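Local coordinates for AxyAgu115A (Amphibacillus xylanus NBRC 15112, PDB 6NPS), which acts as a family GH115 alpha-glucuronidase, probably releasing glucuronic acid substituents from arabinoglucuronoxylan in coordination with alpha-arabinofuranosidases, at residues Thr813-Glu818 / Ala832-Thr837; Asp844-Glu849 / Ile932-Pro937; Ala478-Asp483 / Val819-Gly824. The protein carries 3 engineered substitutions. All coordinates share one frame; numbering follows the deposited sequence.

Interaction 1. Residues Thr813-Glu818 / Ala832-Thr837; sequences TLNRFE and AFPTDT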
loop_
_atom_site.group_PDB
_atom_site.type_symbol
_atom_site.label_atom_id
_atom_site.label_comp_id
_atom_site.label_asym_id
_atom_site.label_seq_id
_atom_site.Cartn_x
_atom_site.Cartn_y
_atom_site.Cartn_z
ATOM N N THR A 813 -45.157 -29.204 -19.691
ATOM C CA THR A 813 -44.175 -28.525 -18.855
ATOM C C THR A 813 -43.914 -27.109 -19.356
ATOM O O THR A 813 -44.211 -26.755 -20.504
ATOM C CB THR A 813 -42.854 -29.299 -18.817
ATOM O OG1 THR A 813 -42.340 -29.457 -20.151
ATOM C CG2 THR A 813 -43.053 -30.667 -18.175
ATOM N N LEU A 814 -43.323 -26.300 -18.487
ATOM C CA LEU A 814 -43.044 -24.909 -18.801
ATOM C C LEU A 814 -41.546 -24.656 -18.772
ATOM O O LEU A 814 -40.813 -25.278 -18.004
ATOM C CB LEU A 814 -43.739 -23.942 -17.819
ATOM C CG LEU A 814 -45.269 -24.051 -17.753
ATOM C CD1 LEU A 814 -45.791 -23.315 -16.521
ATOM C CD2 LEU A 814 -45.924 -23.520 -19.034
ATOM N N ASN A 815 -41.105 -23.726 -19.617
ATOM C CA ASN A 815 -39.756 -23.173 -19.548
ATOM C C ASN A 815 -39.852 -21.805 -18.890
ATOM O O ASN A 815 -40.544 -20.913 -19.394
ATOM C CB ASN A 815 -39.103 -23.073 -20.929
ATOM C CG ASN A 815 -39.325 -24.322 -21.778
ATOM O OD1 ASN A 815 -38.911 -25.423 -21.421
ATOM N ND2 ASN A 815 -40.016 -24.149 -22.902
ATOM N N ARG A 816 -39.136 -21.623 -17.789
ATOM C CA ARG A 816 -39.351 -20.432 -16.983
ATOM C C ARG A 816 -38.107 -20.128 -16.174
ATOM O O ARG A 816 -37.346 -21.033 -15.826
ATOM C CB ARG A 816 -40.544 -20.624 -16.037
ATOM C CG ARG A 816 -40.265 -21.601 -14.886
ATOM C CD ARG A 816 -40.234 -23.094 -15.350
ATOM N NE ARG A 816 -39.949 -23.981 -14.224
ATOM C CZ ARG A 816 -39.665 -25.272 -14.322
ATOM N NH1 ARG A 816 -39.597 -25.856 -15.507
ATOM N NH2 ARG A 816 -39.422 -25.978 -13.219
ATOM N N PHE A 817 -37.920 -18.851 -15.852
ATOM C CA PHE A 817 -36.969 -18.503 -14.810
ATOM C C PHE A 817 -37.491 -18.892 -13.434
ATOM O O PHE A 817 -38.658 -18.698 -13.114
ATOM C CB PHE A 817 -36.652 -17.010 -14.843
ATOM C CG PHE A 817 -35.618 -16.644 -15.871
ATOM C CD1 PHE A 817 -34.289 -16.766 -15.594
ATOM C CD2 PHE A 817 -36.023 -16.192 -17.140
ATOM C CE1 PHE A 817 -33.311 -16.460 -16.558
ATOM C CE2 PHE A 817 -35.099 -15.858 -18.072
ATOM C CZ PHE A 817 -33.725 -15.990 -17.791
ATOM N N GLU A 818 -36.619 -19.458 -12.626
ATOM C CA GLU A 818 -36.926 -19.794 -11.246
ATOM C C GLU A 818 -36.002 -19.021 -10.315
ATOM O O GLU A 818 -34.816 -18.827 -10.633
ATOM C CB GLU A 818 -36.733 -21.297 -10.995
ATOM C CG GLU A 818 -37.680 -22.193 -11.757
ATOM C CD GLU A 818 -38.963 -22.467 -10.991
ATOM O OE1 GLU A 818 -39.160 -21.860 -9.914
ATOM O OE2 GLU A 818 -39.780 -23.280 -11.476
ATOM N N ALA A 832 -32.885 -20.277 -15.664
ATOM C CA ALA A 832 -33.952 -20.864 -16.464
ATOM C C ALA A 832 -34.023 -22.374 -16.274
ATOM O O ALA A 832 -33.001 -23.054 -16.234
ATOM C CB ALA A 832 -33.767 -20.547 -17.948
ATOM N N PHE A 833 -35.245 -22.902 -16.168
ATOM C CA PHE A 833 -35.472 -24.352 -16.135
ATOM C C PHE A 833 -36.477 -24.723 -17.218
ATOM O O PHE A 833 -37.467 -24.001 -17.406
ATOM C CB PHE A 833 -36.021 -24.821 -14.771
ATOM C CG PHE A 833 -35.019 -24.769 -13.671
ATOM C CD1 PHE A 833 -34.358 -25.926 -13.245
ATOM C CD2 PHE A 833 -34.720 -23.562 -13.048
ATOM C CE1 PHE A 833 -33.402 -25.864 -12.226
ATOM C CE2 PHE A 833 -33.780 -23.500 -12.037
ATOM C CZ PHE A 833 -33.121 -24.640 -11.623
ATOM N N PRO A 834 -36.305 -25.869 -17.900
ATOM C CA PRO A 834 -35.246 -26.889 -17.757
ATOM C C PRO A 834 -33.843 -26.348 -18.099
ATOM O O PRO A 834 -33.728 -25.422 -18.896
ATOM C CB PRO A 834 -35.664 -27.986 -18.775
ATOM C CG PRO A 834 -37.108 -27.794 -18.957
ATOM C CD PRO A 834 -37.353 -26.300 -18.851
ATOM N N THR A 835 -32.799 -26.929 -17.507
ATOM C CA THR A 835 -31.446 -26.373 -17.579
ATOM C C THR A 835 -30.649 -26.803 -18.804
ATOM O O THR A 835 -29.587 -26.228 -19.034
ATOM C CB THR A 835 -30.601 -26.784 -16.369
ATOM O OG1 THR A 835 -30.415 -28.212 -16.385
ATOM C CG2 THR A 835 -31.247 -26.390 -15.101
ATOM N N ASP A 836 -31.084 -27.810 -19.552
ATOM C CA ASP A 836 -30.295 -28.372 -20.637
ATOM C C ASP A 836 -30.722 -27.890 -22.013
ATOM O O ASP A 836 -30.116 -28.303 -23.012
ATOM C CB ASP A 836 -30.347 -29.901 -20.597
ATOM C CG ASP A 836 -31.778 -30.457 -20.650
ATOM O OD1 ASP A 836 -32.697 -29.883 -20.017
ATOM O OD2 ASP A 836 -31.975 -31.500 -21.310
ATOM N N THR A 837 -31.748 -27.043 -22.108
ATOM C CA THR A 837 -32.185 -26.544 -23.403
ATOM C C THR A 837 -31.353 -25.341 -23.808
ATOM O O THR A 837 -31.099 -24.452 -22.992
ATOM C CB THR A 837 -33.652 -26.106 -23.366
ATOM O OG1 THR A 837 -34.453 -27.125 -22.753
ATOM C CG2 THR A 837 -34.150 -25.776 -24.778
HETATM O O HOH W 1 -37.258 -26.877 -22.913
#
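Two backbone hydrogen bonds close the R816–F833 pair: R816 N donates to F833 O over 2.9 Å, nearly along the carbonyl axis, and F833 N returns a straighter bond (172°) to R816 O at 2.8 Å. The adjoining F817–A832 pair is antiparallel and non-hydrogen-bonded, with A832 CB over one face of the F817 ring. Both pairs belong to the beta hairpin of strands 814-821 and 828-833 in the C-terminal domain, and a cis peptide before P834 follows the second strand. Within 813-818, R816 CG takes the crowded position between backbone N and carbonyl carbon (chi1 71°), and a bend at chi2 brings the guanidinium face over F833 CB, 3.7 Å from CZ. In the guanidinium plane, NE and NH2 share the anti lone pair of E818 OE2, with NE at 2.8 Å in a salt bridge, while NH1 donates to L814 O. An alanine at R816 removes the bond to L814 O and the guanidinium over F833 CB, and would probably leave E818 less firmly held. E818 CG packs 3.5 Å from F833 CD2. Water joins N815 OD1, to which it donates, with T837 OG1; N815 ND2 is hydrogen-bonded to T807 OG1.

Interaction 2. Residues Asp844-Glu849 / Ile932-Pro937; sequences DAPFVE and IYAVSP
Strands 847-854 and 926-934 run side by side in the C-terminal domain, and residues 844-849 and 932-937 form the end of this antiparallel pairing, the short segments 847-849 and 932-934 running at 166° to each other, nearly antiparallel. V848 and I932 are the hydrogen-bonded pair: V848 N donates to I932 O at 3.1 Å and I932 N to V848 O at 3.0 Å. One step along, F847 and Y933 make the non-hydrogen-bonded pair, after which A934 N reaches P846 O at 3.1 Å, nearly along the carbonyl axis. The backbone pairing therefore carries on past the start of strand 847-854, through the carbonyl of a proline that has no N-H to give.

The two faces of the pairing differ. V848 and I932 turn to the side where I830, L941 and I944 of strands 828-833 and 940-948 pack against them, consistent with the interior of a galactose-binding-like beta sandwich. F847 and Y933 occupy the other face, their side chains pointing the same way. Their close pairing puts F847 CB over the face of the Y933 ring in a CH-pi contact, 3.9 Å from the centroid. F847 CG sits between backbone N and carbonyl carbon (chi1 67°), which turns the phenyl ring so that its CD2 approaches Y933 CE2 to 3.5 Å, the two ring planes inclined at 55°. At the edge of the tyrosine ring, near its plane, lies A845 O, and the Y933 hydroxyl is hydrogen-bonded to Q883. A845 CB comes within 3.2 Å of A934 O, a carbonyl oxygen that this contact buries without any hydrogen-bonding partner in the model.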
loop_
_atom_site.group_PDB
_atom_site.type_symbol
_atom_site.label_atom_id
_atom_site.label_comp_id
_atom_site.label_asym_id
_atom_site.label_seq_id
_atom_site.Cartn_x
_atom_site.Cartn_y
_atom_site.Cartn_z
ATOM N N ASP A 844 -38.694 -20.218 -28.016
ATOM C CA ASP A 844 -39.032 -20.861 -26.756
ATOM C C ASP A 844 -38.361 -20.219 -25.540
ATOM O O ASP A 844 -38.552 -20.708 -24.424
ATOM C CB ASP A 844 -38.646 -22.349 -26.820
ATOM C CG ASP A 844 -37.152 -22.556 -27.129
ATOM O OD1 ASP A 844 -36.653 -23.695 -27.041
ATOM O OD2 ASP A 844 -36.459 -21.559 -27.436
ATOM N N ALA A 845 -37.563 -19.164 -25.708
ATOM C CA ALA A 845 -36.824 -18.605 -24.570
ATOM C C ALA A 845 -37.767 -17.912 -23.588
ATOM O O ALA A 845 -38.508 -17.021 -23.990
ATOM C CB ALA A 845 -35.783 -17.599 -25.044
ATOM N N PRO A 846 -37.728 -18.248 -22.303
ATOM C CA PRO A 846 -38.455 -17.454 -21.303
ATOM C C PRO A 846 -37.696 -16.173 -20.966
ATOM O O PRO A 846 -36.491 -16.039 -21.220
ATOM C CB PRO A 846 -38.485 -18.370 -20.077
ATOM C CG PRO A 846 -37.121 -19.062 -20.151
ATOM C CD PRO A 846 -36.916 -19.315 -21.683
ATOM N N PHE A 847 -38.407 -15.236 -20.342
ATOM C CA PHE A 847 -37.779 -13.982 -19.947
ATOM C C PHE A 847 -38.297 -13.511 -18.594
ATOM O O PHE A 847 -39.331 -13.969 -18.096
ATOM C CB PHE A 847 -37.929 -12.877 -21.029
ATOM C CG PHE A 847 -39.329 -12.375 -21.274
ATOM C CD1 PHE A 847 -39.883 -11.401 -20.460
ATOM C CD2 PHE A 847 -40.051 -12.793 -22.390
ATOM C CE1 PHE A 847 -41.138 -10.903 -20.700
ATOM C CE2 PHE A 847 -41.319 -12.288 -22.642
ATOM C CZ PHE A 847 -41.860 -11.335 -21.792
ATOM N N VAL A 848 -37.516 -12.622 -17.984
ATOM C CA VAL A 848 -37.946 -11.815 -16.846
ATOM C C VAL A 848 -37.860 -10.367 -17.289
ATOM O O VAL A 848 -37.051 -10.010 -18.151
ATOM C CB VAL A 848 -37.115 -12.042 -15.558
ATOM C CG1 VAL A 848 -37.457 -13.414 -14.959
ATOM C CG2 VAL A 848 -35.618 -11.919 -15.834
ATOM N N GLU A 849 -38.709 -9.534 -16.708
ATOM C CA GLU A 849 -38.800 -8.139 -17.115
ATOM C C GLU A 849 -38.656 -7.234 -15.898
ATOM O O GLU A 849 -39.379 -7.394 -14.914
ATOM C CB GLU A 849 -40.130 -7.893 -17.835
ATOM C CG GLU A 849 -40.389 -6.466 -18.320
ATOM C CD GLU A 849 -41.731 -6.367 -19.067
ATOM O OE1 GLU A 849 -41.853 -6.965 -20.159
ATOM O OE2 GLU A 849 -42.666 -5.712 -18.556
ATOM N N ILE A 932 -34.696 -9.779 -19.939
ATOM C CA ILE A 932 -33.571 -10.698 -20.045
ATOM C C ILE A 932 -34.112 -12.069 -20.436
ATOM O O ILE A 932 -34.973 -12.639 -19.742
ATOM C CB ILE A 932 -32.776 -10.765 -18.740
ATOM C CG1 ILE A 932 -32.397 -9.333 -18.329
ATOM C CG2 ILE A 932 -31.580 -11.690 -18.887
ATOM C CD1 ILE A 932 -31.529 -9.297 -17.137
ATOM N N TYR A 933 -33.632 -12.585 -21.564
ATOM C CA TYR A 933 -34.043 -13.887 -22.076
ATOM C C TYR A 933 -32.951 -14.908 -21.801
ATOM O O TYR A 933 -31.754 -14.629 -21.996
ATOM C CB TYR A 933 -34.296 -13.856 -23.587
ATOM C CG TYR A 933 -35.431 -13.019 -24.086
ATOM C CD1 TYR A 933 -35.306 -11.643 -24.228
ATOM C CD2 TYR A 933 -36.632 -13.609 -24.479
ATOM C CE1 TYR A 933 -36.366 -10.874 -24.719
ATOM C CE2 TYR A 933 -37.692 -12.849 -24.967
ATOM C CZ TYR A 933 -37.545 -11.488 -25.089
ATOM O OH TYR A 933 -38.580 -10.728 -25.583
ATOM N N ALA A 934 -33.353 -16.111 -21.401
ATOM C CA ALA A 934 -32.390 -17.200 -21.339
ATOM C C ALA A 934 -32.095 -17.716 -22.735
ATOM O O ALA A 934 -33.004 -17.837 -23.555
ATOM C CB ALA A 934 -32.903 -18.350 -20.477
ATOM N N VAL A 935 -30.815 -18.049 -23.000
ATOM C CA VAL A 935 -30.424 -18.641 -24.277
ATOM C C VAL A 935 -29.553 -19.872 -24.001
ATOM O O VAL A 935 -30.039 -21.009 -24.053
ATOM C CB VAL A 935 -29.708 -17.596 -25.167
ATOM C CG1 VAL A 935 -29.228 -18.208 -26.523
ATOM C CG2 VAL A 935 -30.621 -16.372 -25.393
ATOM N N SER A 936 -28.243 -19.656 -23.649
ATOM C CA SER A 936 -27.373 -20.750 -23.268
ATOM C C SER A 936 -27.681 -21.248 -21.866
ATOM O O SER A 936 -28.052 -20.471 -20.995
ATOM C CB SER A 936 -25.892 -20.329 -23.312
ATOM O OG SER A 936 -25.571 -19.749 -24.556
ATOM N N PRO A 937 -27.468 -22.540 -21.618
ATOM C CA PRO A 937 -27.455 -23.058 -20.237
ATOM C C PRO A 937 -26.292 -22.475 -19.420
ATOM O O PRO A 937 -25.300 -21.989 -19.963
ATOM C CB PRO A 937 -27.265 -24.564 -20.430
ATOM C CG PRO A 937 -27.630 -24.846 -21.896
ATOM C CD PRO A 937 -27.275 -23.591 -22.638
#

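Interaction 3. Residues Ala478-Asp483 / Val819-Gly824; sequences AINKTD and VLDGYG
N480 projects from a type II turn (A478 to K481), where its backbone has positive phi, and its CG lies anti to the carbonyl carbon (chi1 -66°). CB passes 3.7 Å from D821 OD2, and CG comes nearer to the same oxygen, at 3.5 Å. The amide and carboxylate planes are only 4° apart and stacked. At the tip the two amide atoms part: ND2 donates to V819 O at 3.0 Å, in its own plane and nearly along the C=O axis, whereas OD1 accepts a hydrogen bond at 2.8 Å from D821 N, which lies above the amide's carbonyl plane. A single side chain thus bonds to both a C=O and an N-H of strand 814-821, much as a neighbouring strand would. Through it the TIM-barrel family region of the enzyme, just ahead of helix 482-494, meets the hairpin of the C-terminal domain. OD1 also receives a hydrogen bond from a water, which donates as well to D821 O at 2.7 Å. Beside this polar grip, I479 CD1 touches L820 CD2 at 3.7 Å, the two chains crossing at about a right angle.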
loop_
_atom_site.group_PDB
_atom_site.type_symbol
_atom_site.label_atom_id
_atom_site.label_comp_id
_atom_site.label_asym_id
_atom_site.label_seq_id
_atom_site.Cartn_x
_atom_site.Cartn_y
_atom_site.Cartn_z
ATOM N N ALA A 478 -37.023 -31.026 -6.883
ATOM C CA ALA A 478 -37.112 -30.509 -5.532
ATOM C C ALA A 478 -36.330 -29.206 -5.420
ATOM O O ALA A 478 -35.341 -29.128 -4.689
ATOM C CB ALA A 478 -36.569 -31.542 -4.543
ATOM N N ILE A 479 -36.732 -28.192 -6.171
ATOM C CA ILE A 479 -36.044 -26.907 -6.093
ATOM C C ILE A 479 -36.241 -26.277 -4.707
ATOM O O ILE A 479 -37.281 -26.444 -4.061
ATOM C CB ILE A 479 -36.552 -25.981 -7.217
ATOM C CG1 ILE A 479 -35.700 -24.705 -7.282
ATOM C CG2 ILE A 479 -37.996 -25.651 -6.992
ATOM C CD1 ILE A 479 -35.746 -24.065 -8.646
ATOM N N ASN A 480 -35.237 -25.544 -4.244
ATOM C CA ASN A 480 -35.300 -24.839 -2.964
ATOM C C ASN A 480 -35.640 -25.778 -1.797
ATOM O O ASN A 480 -36.419 -25.440 -0.896
ATOM C CB ASN A 480 -36.289 -23.673 -3.053
ATOM C CG ASN A 480 -35.807 -22.587 -4.025
ATOM O OD1 ASN A 480 -34.608 -22.248 -4.037
ATOM N ND2 ASN A 480 -36.699 -22.099 -4.886
ATOM N N LYS A 481 -35.038 -26.969 -1.784
ATOM C CA LYS A 481 -35.233 -27.869 -0.650
ATOM C C LYS A 481 -33.942 -28.158 0.125
ATOM O O LYS A 481 -33.950 -29.031 1.004
ATOM C CB LYS A 481 -35.873 -29.187 -1.121
ATOM C CG LYS A 481 -37.303 -28.982 -1.644
ATOM C CD LYS A 481 -38.347 -29.613 -0.717
ATOM C CE LYS A 481 -39.753 -29.015 -0.925
ATOM N NZ LYS A 481 -40.171 -27.961 0.059
ATOM N N THR A 482 -32.834 -27.456 -0.167
ATOM C CA THR A 482 -31.610 -27.730 0.583
ATOM C C THR A 482 -31.718 -27.201 2.012
ATOM O O THR A 482 -31.070 -27.742 2.910
ATOM C CB THR A 482 -30.351 -27.175 -0.131
ATOM O OG1 THR A 482 -30.454 -25.766 -0.303
ATOM C CG2 THR A 482 -30.158 -27.824 -1.536
ATOM N N ASP A 483 -32.529 -26.166 2.248
ATOM C CA ASP A 483 -32.820 -25.776 3.626
ATOM C C ASP A 483 -33.534 -26.896 4.370
ATOM O O ASP A 483 -33.212 -27.183 5.527
ATOM C CB ASP A 483 -33.687 -24.513 3.673
ATOM C CG ASP A 483 -32.904 -23.242 3.387
ATOM O OD1 ASP A 483 -31.667 -23.315 3.163
ATOM O OD2 ASP A 483 -33.540 -22.159 3.382
ATOM N N VAL A 819 -36.501 -18.652 -9.136
ATOM C CA VAL A 819 -35.653 -18.029 -8.119
ATOM C C VAL A 819 -35.045 -19.140 -7.283
ATOM O O VAL A 819 -35.775 -19.972 -6.730
ATOM C CB VAL A 819 -36.440 -17.062 -7.221
ATOM C CG1 VAL A 819 -35.500 -16.436 -6.124
ATOM C CG2 VAL A 819 -37.143 -15.956 -8.063
ATOM N N LEU A 820 -33.710 -19.155 -7.201
ATOM C CA LEU A 820 -32.965 -20.054 -6.329
ATOM C C LEU A 820 -32.723 -19.306 -5.021
ATOM O O LEU A 820 -31.862 -18.429 -4.958
ATOM C CB LEU A 820 -31.653 -20.474 -6.988
ATOM C CG LEU A 820 -31.791 -21.274 -8.295
ATOM C CD1 LEU A 820 -30.412 -21.557 -8.977
ATOM C CD2 LEU A 820 -32.451 -22.576 -7.979
ATOM N N ASP A 821 -33.489 -19.653 -3.982
ATOM C CA ASP A 821 -33.392 -18.969 -2.696
ATOM C C ASP A 821 -31.995 -19.114 -2.123
ATOM O O ASP A 821 -31.400 -20.191 -2.179
ATOM C CB ASP A 821 -34.395 -19.545 -1.694
ATOM C CG ASP A 821 -35.845 -19.446 -2.173
ATOM O OD1 ASP A 821 -36.141 -18.595 -3.044
ATOM O OD2 ASP A 821 -36.687 -20.223 -1.658
ATOM N N GLY A 822 -31.459 -18.008 -1.597
ATOM C CA GLY A 822 -30.166 -18.042 -0.917
ATOM C C GLY A 822 -28.973 -18.303 -1.804
ATOM O O GLY A 822 -27.858 -18.424 -1.296
ATOM N N TYR A 823 -29.156 -18.361 -3.116
ATOM C CA TYR A 823 -28.058 -18.694 -4.007
ATOM C C TYR A 823 -27.111 -17.502 -4.152
ATOM O O TYR A 823 -27.509 -16.343 -3.991
ATOM C CB TYR A 823 -28.625 -19.129 -5.361
ATOM C CG TYR A 823 -27.635 -19.796 -6.268
ATOM C CD1 TYR A 823 -26.804 -19.037 -7.057
ATOM C CD2 TYR A 823 -27.527 -21.192 -6.345
ATOM C CE1 TYR A 823 -25.901 -19.605 -7.875
ATOM C CE2 TYR A 823 -26.595 -21.781 -7.193
ATOM C CZ TYR A 823 -25.791 -20.974 -7.954
ATOM O OH TYR A 823 -24.845 -21.488 -8.814
ATOM N N GLY A 824 -25.824 -17.796 -4.373
ATOM C CA GLY A 824 -24.892 -16.748 -4.759
ATOM C C GLY A 824 -24.323 -15.929 -3.606
ATOM O O GLY A 824 -24.372 -16.305 -2.428
HETATM O O HOH W 2 -31.715 -22.379 -3.731
#

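In the fold
Strand 814-821 is common to interactions 1 and 3, whose centres lie about 15 Å apart: the former pairs it with its hairpin partner, the latter joins it to a turn of the TIM-barrel family region. I479 connects them, since its CD1 lies 3.8 Å from E818 CB and also packs on the F833 ring. Interaction 2 follows interaction 1 along the chain, and their centres are about 9 Å apart. There A832 CB meets A934 CB at 3.5 Å and F817 CE2 approaches P846 O at 3.4 Å, so one face of the hairpin rests on the end of the 847-854/926-934 pairing. Interactions 2 and 3 do not touch; their nearest atoms are about 7 Å apart.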